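Side-chain contacts in hemolysin-related protein (Vibrio cholerae serotype O1, PDB 6MLT), which serves as a secreted biofilm matrix protein that binds metal ions, probably binds carbohydrate and probably contributes to biofilm adhesion: residues D189-G192 and R196-F199; G202-Y205 and Y211-Q214; V221-V226 and N574-N579; I253-L256 and V262-R265. All coordinates share one frame; numbering follows the deposited sequence.

Contact 1: D189-G192 and R196-F199. With NA (sodium ion), chain F.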
# COMPACT_ATOMS: atom_id res chain seq x y z
N ASP A 189 -0.60 11.49 -3.89
CA ASP A 189 -0.38 12.85 -3.40
C ASP A 189 1.05 12.94 -2.88
O ASP A 189 1.35 12.50 -1.77
CB ASP A 189 -1.39 13.20 -2.31
CG ASP A 189 -1.35 14.67 -1.91
OD1 ASP A 189 -0.45 15.40 -2.38
OD2 ASP A 189 -2.22 15.09 -1.12
N SER A 190 1.94 13.50 -3.69
CA SER A 190 3.36 13.55 -3.36
C SER A 190 3.70 14.65 -2.37
O SER A 190 4.74 14.56 -1.71
CB SER A 190 4.17 13.78 -4.64
OG SER A 190 3.97 15.10 -5.11
N ASN A 191 2.87 15.68 -2.26
CA ASN A 191 3.23 16.88 -1.50
C ASN A 191 2.17 17.29 -0.49
O ASN A 191 2.26 18.39 0.06
CB ASN A 191 3.51 18.04 -2.45
CG ASN A 191 2.37 18.29 -3.42
OD1 ASN A 191 1.24 17.87 -3.17
ND2 ASN A 191 2.66 18.97 -4.52
N GLY A 192 1.17 16.46 -0.25
CA GLY A 192 0.18 16.73 0.79
C GLY A 192 -0.75 17.89 0.53
O GLY A 192 -1.27 18.47 1.49
N ARG A 196 -3.54 14.51 -6.42
CA ARG A 196 -2.65 13.40 -6.72
C ARG A 196 -1.85 13.72 -7.97
O ARG A 196 -2.41 14.10 -9.00
CB ARG A 196 -3.43 12.10 -6.85
CG ARG A 196 -4.04 11.69 -5.50
CD ARG A 196 -4.98 10.56 -5.62
NE ARG A 196 -4.29 9.33 -5.97
CZ ARG A 196 -4.85 8.13 -5.94
NH1 ARG A 196 -6.12 8.00 -5.58
NH2 ARG A 196 -4.14 7.06 -6.28
N GLU A 197 -0.53 13.61 -7.85
CA GLU A 197 0.37 13.73 -8.98
C GLU A 197 0.45 12.40 -9.72
O GLU A 197 0.05 11.35 -9.21
CB GLU A 197 1.75 14.19 -8.52
CG GLU A 197 1.83 15.64 -8.03
CD GLU A 197 1.02 15.92 -6.77
OE1 GLU A 197 1.33 15.33 -5.71
OE2 GLU A 197 0.06 16.73 -6.84
N VAL A 198 0.98 12.45 -10.94
CA VAL A 198 1.09 11.28 -11.81
C VAL A 198 2.57 10.99 -12.01
O VAL A 198 3.33 11.86 -12.46
CB VAL A 198 0.39 11.50 -13.16
CG1 VAL A 198 0.57 10.29 -14.06
CG2 VAL A 198 -1.09 11.76 -12.95
N PHE A 199 2.99 9.77 -11.70
CA PHE A 199 4.37 9.34 -11.89
C PHE A 199 4.41 8.32 -13.03
O PHE A 199 3.77 7.27 -12.95
CB PHE A 199 4.95 8.73 -10.62
CG PHE A 199 6.38 8.32 -10.77
CD1 PHE A 199 7.39 9.27 -10.73
CD2 PHE A 199 6.72 7.00 -10.99
CE1 PHE A 199 8.71 8.90 -10.88
CE2 PHE A 199 8.04 6.62 -11.14
CZ PHE A 199 9.04 7.58 -11.09
NA NA F . -0.42 16.63 -4.35
O HOH W 1 0.41 19.42 -6.62
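R196 meets D189 where a metal loop of the β-propeller turns into strand 197-200: its CG lies 3.8 Å from the backbone N of D189. Beyond that the arginine leaves the loop, NH1 forming a salt bridge with D582 and NH2 bonding to A187 O. E197 carries the contact. Its chain folds at chi2 (65°), which brings both carboxylate oxygens onto the sodium ion, OE1 at 2.6 Å and OE2 at 2.5 Å. OE1 is gripped twice more by S190: the backbone N donates at 2.8 Å with an angle of 153°, while OG donates at 2.7 Å from above the carboxylate plane. D189 OD1 binds the metal at 2.3 Å and takes weak bonds from the N atoms of N191 and G192; its OD2 accepts from G194 N. N191 OD1 coordinates the sodium ion at 2.4 Å, its amide lying across the carboxylate of E197. A water accepts from N191 ND2 and donates to E197 OE2. D193 OD1 and Q195 O complete the shell. Past the site, the side chain of F199 packs on L237 and V239 of strand 236-241. All six ligand atoms are oxygens, E197 binding bidentately, in a loop spaced like that of an EF-hand; three carboxylates and two neutral oxygen donors leave a net negative cluster that the cation probably offsets.

Contact 2: G202-Y205 and Y211-Q214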
# COMPACT_ATOMS: atom_id res chain seq x y z
N GLY A 202 9.66 7.79 -14.73
CA GLY A 202 10.62 8.64 -14.07
C GLY A 202 10.18 10.08 -13.88
O GLY A 202 10.84 10.81 -13.12
N THR A 203 9.11 10.52 -14.54
CA THR A 203 8.66 11.90 -14.45
C THR A 203 7.45 12.01 -13.54
O THR A 203 6.50 11.24 -13.68
CB THR A 203 8.30 12.45 -15.83
OG1 THR A 203 9.43 12.33 -16.71
CG2 THR A 203 7.90 13.91 -15.75
N LEU A 204 7.48 12.97 -12.62
CA LEU A 204 6.33 13.31 -11.80
C LEU A 204 5.65 14.55 -12.39
O LEU A 204 6.29 15.60 -12.54
CB LEU A 204 6.72 13.56 -10.34
CG LEU A 204 5.51 13.63 -9.39
CD1 LEU A 204 4.89 12.24 -9.22
CD2 LEU A 204 5.90 14.21 -8.04
N TYR A 205 4.37 14.41 -12.72
CA TYR A 205 3.54 15.49 -13.23
C TYR A 205 2.47 15.85 -12.21
O TYR A 205 1.94 14.99 -11.51
CB TYR A 205 2.83 15.12 -14.53
CG TYR A 205 3.67 14.51 -15.63
CD1 TYR A 205 3.84 13.14 -15.72
CD2 TYR A 205 4.25 15.31 -16.60
CE1 TYR A 205 4.58 12.57 -16.74
CE2 TYR A 205 5.00 14.75 -17.63
CZ TYR A 205 5.16 13.38 -17.69
OH TYR A 205 5.91 12.83 -18.70
N TYR A 211 5.07 19.74 -15.36
CA TYR A 211 6.25 18.99 -14.94
C TYR A 211 6.67 19.42 -13.53
O TYR A 211 6.79 20.61 -13.25
CB TYR A 211 7.37 19.25 -15.94
CG TYR A 211 8.74 18.74 -15.57
CD1 TYR A 211 9.63 19.53 -14.85
CD2 TYR A 211 9.17 17.48 -15.98
CE1 TYR A 211 10.89 19.08 -14.54
CE2 TYR A 211 10.43 17.03 -15.68
CZ TYR A 211 11.29 17.83 -14.95
OH TYR A 211 12.55 17.39 -14.65
N LEU A 212 6.91 18.44 -12.65
CA LEU A 212 7.42 18.72 -11.32
C LEU A 212 8.88 18.32 -11.17
O LEU A 212 9.72 19.15 -10.82
CB LEU A 212 6.57 18.02 -10.25
CG LEU A 212 5.16 18.59 -10.05
CD1 LEU A 212 4.38 17.70 -9.10
CD2 LEU A 212 5.21 20.02 -9.53
N TRP A 213 9.20 17.05 -11.40
CA TRP A 213 10.59 16.61 -11.37
C TRP A 213 10.70 15.29 -12.12
O TRP A 213 9.70 14.68 -12.50
CB TRP A 213 11.10 16.46 -9.93
CG TRP A 213 10.30 15.60 -9.00
CD1 TRP A 213 9.46 16.04 -8.02
CD2 TRP A 213 10.29 14.17 -8.93
NE1 TRP A 213 8.92 14.97 -7.34
CE2 TRP A 213 9.42 13.81 -7.88
CE3 TRP A 213 10.92 13.16 -9.65
CZ2 TRP A 213 9.16 12.48 -7.54
CZ3 TRP A 213 10.67 11.83 -9.31
CH2 TRP A 213 9.79 11.51 -8.26
N GLN A 214 11.94 14.87 -12.33
CA GLN A 214 12.20 13.69 -13.13
C GLN A 214 13.43 12.98 -12.58
O GLN A 214 14.48 13.61 -12.39
CB GLN A 214 12.41 14.08 -14.59
CG GLN A 214 12.59 12.92 -15.53
CD GLN A 214 12.48 13.36 -16.97
OE1 GLN A 214 11.43 13.87 -17.39
NE2 GLN A 214 13.56 13.21 -17.73
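L204 and W213 pair in the β-hairpin of strands 203-205 and 211-214, the last two strands of a four-stranded propeller blade, and a classic β-bulge opens the register beside them. The backbone bonds define the bulge. L204 N donates to W213 O at 2.8 Å and nearly straight (167°), whereas L204 O faces two consecutive residues, taking a firm bond from L212 N at 2.9 Å and a weak one from W213 N. At the other end of the hairpin Q214 CA makes a CA-H...O contact with the carbonyl oxygen of G202, a residue whose backbone angles call for glycine.

The apolar contacts lie on the face of L204 and W213. W213 CG sits between the backbone N and the carbonyl carbon (chi1 53°), which bends the indole back over the neighbouring strand, and L204 CB sits 3.8 Å from the centroid of the six-membered ring of W213, a CH-pi contact. L204 CD2 comes closest at W213 NE1, 3.2 Å away, and also meets L212 CD1 at 4.0 Å. W213 NE1 has a weak bond to H258 O in the next blade.

The opposite face, bearing T203, Y205, Y211 and Q214, mixes polar and aromatic groups. T203 CG2 approaches Y211 CD2 obliquely at 3.8 Å and also lies over a face of the Y205 ring, near its rim. The extended side chain of Q214 brings its amide beside the hydroxyl, so that T203 OG1 donates to Q214 OE1 at 2.6 Å from 47° above the carbonyl plane.

Contact 3: V221-V226 and N574-N579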
# COMPACT_ATOMS: atom_id res chain seq x y z
N VAL A 221 12.06 3.70 -17.08
CA VAL A 221 11.59 3.35 -15.74
C VAL A 221 10.25 2.65 -15.89
O VAL A 221 9.31 3.19 -16.48
CB VAL A 221 11.46 4.59 -14.84
CG1 VAL A 221 10.95 4.20 -13.47
CG2 VAL A 221 12.80 5.32 -14.72
N TRP A 222 10.16 1.44 -15.35
CA TRP A 222 8.97 0.60 -15.48
C TRP A 222 8.11 0.78 -14.23
O TRP A 222 7.85 1.93 -13.86
CB TRP A 222 9.40 -0.83 -15.79
CG TRP A 222 9.67 -1.06 -17.24
CD1 TRP A 222 10.68 -0.51 -17.98
CD2 TRP A 222 8.92 -1.89 -18.14
NE1 TRP A 222 10.60 -0.95 -19.28
CE2 TRP A 222 9.53 -1.80 -19.40
CE3 TRP A 222 7.79 -2.69 -17.99
CZ2 TRP A 222 9.05 -2.49 -20.51
CZ3 TRP A 222 7.32 -3.39 -19.09
CH2 TRP A 222 7.95 -3.28 -20.33
N PHE A 223 7.68 -0.28 -13.55
CA PHE A 223 6.64 -0.15 -12.55
C PHE A 223 7.20 0.40 -11.24
O PHE A 223 8.39 0.26 -10.93
CB PHE A 223 5.97 -1.50 -12.32
CG PHE A 223 5.23 -2.01 -13.53
CD1 PHE A 223 3.98 -1.52 -13.84
CD2 PHE A 223 5.81 -2.94 -14.37
CE1 PHE A 223 3.31 -1.96 -14.97
CE2 PHE A 223 5.14 -3.38 -15.50
CZ PHE A 223 3.89 -2.89 -15.79
N SER A 224 6.32 1.05 -10.49
CA SER A 224 6.67 1.69 -9.25
C SER A 224 5.66 1.30 -8.18
O SER A 224 4.56 0.80 -8.48
CB SER A 224 6.73 3.21 -9.40
OG SER A 224 5.46 3.72 -9.80
N SER A 225 6.07 1.51 -6.94
CA SER A 225 5.26 1.29 -5.75
C SER A 225 5.42 2.52 -4.87
O SER A 225 6.47 3.15 -4.85
CB SER A 225 5.73 0.05 -4.97
OG SER A 225 5.74 -1.12 -5.77
N VAL A 226 4.37 2.84 -4.12
CA VAL A 226 4.44 3.89 -3.11
C VAL A 226 4.26 3.23 -1.75
O VAL A 226 3.46 2.30 -1.61
CB VAL A 226 3.39 5.00 -3.36
CG1 VAL A 226 1.98 4.44 -3.33
CG2 VAL A 226 3.55 6.12 -2.36
N ASN A 574 -8.13 -5.17 -9.11
CA ASN A 574 -8.78 -4.59 -10.28
C ASN A 574 -7.80 -3.99 -11.28
O ASN A 574 -8.23 -3.60 -12.37
CB ASN A 574 -9.76 -3.51 -9.83
CG ASN A 574 -9.07 -2.29 -9.29
OD1 ASN A 574 -8.33 -2.38 -8.30
ND2 ASN A 574 -9.26 -1.16 -9.94
N GLN A 575 -6.52 -3.91 -10.95
CA GLN A 575 -5.53 -3.34 -11.86
C GLN A 575 -4.16 -3.88 -11.47
O GLN A 575 -3.97 -4.44 -10.39
CB GLN A 575 -5.56 -1.80 -11.82
CG GLN A 575 -5.19 -1.19 -10.48
CD GLN A 575 -5.33 0.32 -10.46
OE1 GLN A 575 -6.13 0.91 -11.19
NE2 GLN A 575 -4.55 0.97 -9.60
N TYR A 576 -3.21 -3.70 -12.38
CA TYR A 576 -1.86 -4.22 -12.15
C TYR A 576 -1.18 -3.51 -10.99
O TYR A 576 -0.42 -4.13 -10.23
CB TYR A 576 -1.05 -4.08 -13.44
CG TYR A 576 0.31 -4.70 -13.39
CD1 TYR A 576 1.41 -3.96 -12.95
CD2 TYR A 576 0.52 -6.01 -13.81
CE1 TYR A 576 2.67 -4.51 -12.92
CE2 TYR A 576 1.79 -6.57 -13.77
CZ TYR A 576 2.85 -5.82 -13.33
OH TYR A 576 4.11 -6.35 -13.28
N ALA A 577 -1.42 -2.21 -10.84
CA ALA A 577 -0.86 -1.42 -9.75
C ALA A 577 -1.82 -1.39 -8.56
O ALA A 577 -2.26 -0.34 -8.08
CB ALA A 577 -0.55 -0.00 -10.24
N PHE A 578 -2.13 -2.59 -8.07
CA PHE A 578 -3.12 -2.74 -7.01
C PHE A 578 -2.49 -2.47 -5.64
O PHE A 578 -1.42 -3.00 -5.33
CB PHE A 578 -3.71 -4.15 -7.03
CG PHE A 578 -4.65 -4.41 -5.90
CD1 PHE A 578 -5.95 -3.94 -5.96
CD2 PHE A 578 -4.23 -5.08 -4.77
CE1 PHE A 578 -6.82 -4.16 -4.91
CE2 PHE A 578 -5.10 -5.29 -3.71
CZ PHE A 578 -6.38 -4.84 -3.78
N ASN A 579 -3.18 -1.67 -4.82
CA ASN A 579 -2.74 -1.44 -3.45
C ASN A 579 -3.91 -1.02 -2.56
O ASN A 579 -3.76 -0.17 -1.68
CB ASN A 579 -1.64 -0.38 -3.41
CG ASN A 579 -2.16 1.03 -3.64
OD1 ASN A 579 -3.12 1.23 -4.38
ND2 ASN A 579 -1.53 2.01 -3.00
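F223 and Y576 bring together two distant parts of the chain, the residue just before the first strand (224-227) of a propeller blade and a late loop that makes an inverse gamma turn centred on A577. The tyrosine presents one corner to the phenylalanine: Y576 CE1 stands 3.2 Å above the F223 plane, over the middle of the ring. The F223 and Y576 rings form an oblique pairing, their planes 37° apart and their centroids 4.3 Å. The closest atoms are the two CE1 carbons, F223 CE1 and Y576 CE1, at 3.3 Å. A looser touch further along joins V226 CG1 to N579 ND2 at 4.3 Å.

Behind this shell, Y576 is fixed through its hydroxyl and its carbonyl. It extends its ring with CG opposite the backbone N (chi1 -174°), and its hydroxyl is bonded to W521 O. Y576 O is bonded to Y523 OH, and the Y523 ring also meets that of Y576. F223 is fixed through its backbone, which bonds to the backbone of S275 and, from F223 O, to Q277 NE2.

Further out, the loop bonds to the first strands of other blades, N574 with A102 and Q575 OE1 with L151 N, while A577 rests on I186; this is consistent with a late chain segment packed into the propeller centre. Within the loop, Q575 NE2 donates to A577 O at 3.0 Å, from well above the carbonyl plane.

Contact 4: I253-L256 and V262-R265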
# COMPACT_ATOMS: atom_id res chain seq x y z
N ILE A 253 17.27 -0.83 -9.03
CA ILE A 253 16.12 -0.61 -8.17
C ILE A 253 16.46 0.57 -7.27
O ILE A 253 17.60 0.70 -6.82
CB ILE A 253 15.76 -1.86 -7.33
CG1 ILE A 253 14.54 -1.56 -6.47
CG2 ILE A 253 16.94 -2.27 -6.46
CD1 ILE A 253 13.63 -2.73 -6.28
N ALA A 254 15.48 1.44 -7.05
CA ALA A 254 15.77 2.66 -6.30
C ALA A 254 14.55 3.04 -5.47
O ALA A 254 13.41 2.75 -5.83
CB ALA A 254 16.17 3.81 -7.22
N VAL A 255 14.82 3.69 -4.35
CA VAL A 255 13.79 4.30 -3.52
C VAL A 255 14.00 5.80 -3.58
O VAL A 255 15.09 6.30 -3.25
CB VAL A 255 13.85 3.79 -2.07
CG1 VAL A 255 12.81 4.51 -1.22
CG2 VAL A 255 13.63 2.29 -2.03
N LEU A 256 12.96 6.51 -3.98
CA LEU A 256 12.99 7.96 -4.10
C LEU A 256 12.12 8.58 -3.02
O LEU A 256 11.09 8.02 -2.63
CB LEU A 256 12.48 8.40 -5.47
CG LEU A 256 13.10 7.70 -6.68
CD1 LEU A 256 12.45 8.20 -7.95
CD2 LEU A 256 14.60 7.93 -6.71
N VAL A 262 17.14 10.78 -4.24
CA VAL A 262 17.38 9.35 -4.06
C VAL A 262 17.58 9.07 -2.58
O VAL A 262 18.46 9.66 -1.94
CB VAL A 262 18.61 8.89 -4.86
CG1 VAL A 262 18.94 7.42 -4.55
CG2 VAL A 262 18.36 9.06 -6.35
N LYS A 263 16.79 8.15 -2.03
CA LYS A 263 17.07 7.61 -0.71
C LYS A 263 18.19 6.58 -0.79
O LYS A 263 19.21 6.69 -0.10
CB LYS A 263 15.82 6.99 -0.10
CG LYS A 263 16.02 6.51 1.33
CD LYS A 263 14.80 5.78 1.87
CE LYS A 263 15.12 5.13 3.21
NZ LYS A 263 13.91 4.61 3.89
N TRP A 264 18.01 5.57 -1.63
CA TRP A 264 19.09 4.65 -1.97
C TRP A 264 18.76 4.00 -3.31
O TRP A 264 17.61 4.00 -3.76
CB TRP A 264 19.31 3.58 -0.89
CG TRP A 264 18.09 2.77 -0.53
CD1 TRP A 264 17.23 3.01 0.51
CD2 TRP A 264 17.62 1.57 -1.18
NE1 TRP A 264 16.25 2.04 0.53
CE2 TRP A 264 16.46 1.16 -0.49
CE3 TRP A 264 18.05 0.82 -2.27
CZ2 TRP A 264 15.74 0.02 -0.86
CZ3 TRP A 264 17.33 -0.30 -2.64
CH2 TRP A 264 16.19 -0.70 -1.93
N ARG A 265 19.80 3.48 -3.96
CA ARG A 265 19.63 2.77 -5.22
C ARG A 265 20.67 1.66 -5.30
O ARG A 265 21.72 1.73 -4.67
CB ARG A 265 19.76 3.71 -6.42
CG ARG A 265 21.15 4.26 -6.65
CD ARG A 265 21.21 5.20 -7.84
NE ARG A 265 21.10 4.51 -9.13
CZ ARG A 265 22.09 3.83 -9.71
NH1 ARG A 265 23.27 3.72 -9.11
NH2 ARG A 265 21.90 3.25 -10.88
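V255 O is gripped by two consecutive residues of the facing strand, K263 N at 2.8 Å and, weakly, W264 N at 3.4 Å. This is a classic β-bulge in the hairpin of strands 252-256 and 262-266. The return bond, V255 N to W264 O, is 2.9 Å long and almost straight at 172°. V255 also supports the indole of W264, which folds back across the hairpin because its CG is flanked by both the N and the C of its own backbone (chi1 55°). V255 CB makes a CH-pi contact over the five-membered ring, while V255 CG2 presses on the benzo part, 3.3 Å from W264 CZ2. The K263 chain runs alongside V255, with its CD 3.9 Å from V255 CG1, and K263 NZ and W264 NE1 both bond to A458 O. On the other face A254 CB touches R265 CB at 3.7 Å and L256 CD2 meets V262 CG2 at 3.9 Å; the guanidinium of R265 forms a salt bridge with E252. Strand 252-256 is flanked on its other side by strand 236-241, which leaves 262-266 outermost in this blade. V255, W264 and I253 pack on I445 of strand 443-448 in the next blade, whereas L256 and V262 turn to Y215.

In the fold
Contacts 1 and 2 belong to one four-stranded sheet, where strand 197-200 borders 203-205 and E197 CG packs on L212 CD1 3.4 Å away. Contacts 3 and 4 both reach the following sheet, contact 3 at its first strand and contact 4 at its last two. Contacts 2 and 4 are near counterparts, bulged hairpins of the last two strands of their sheets with a tryptophan folded over an aliphatic residue, and they touch where W213 meets L256. Contact 3 alone is fully buried; its centre lies about 10 Å from the centre of the chain, and it is mainly aromatic and apolar. The other three are partly buried. Contact 1 differs in being ionic, organised round sodium.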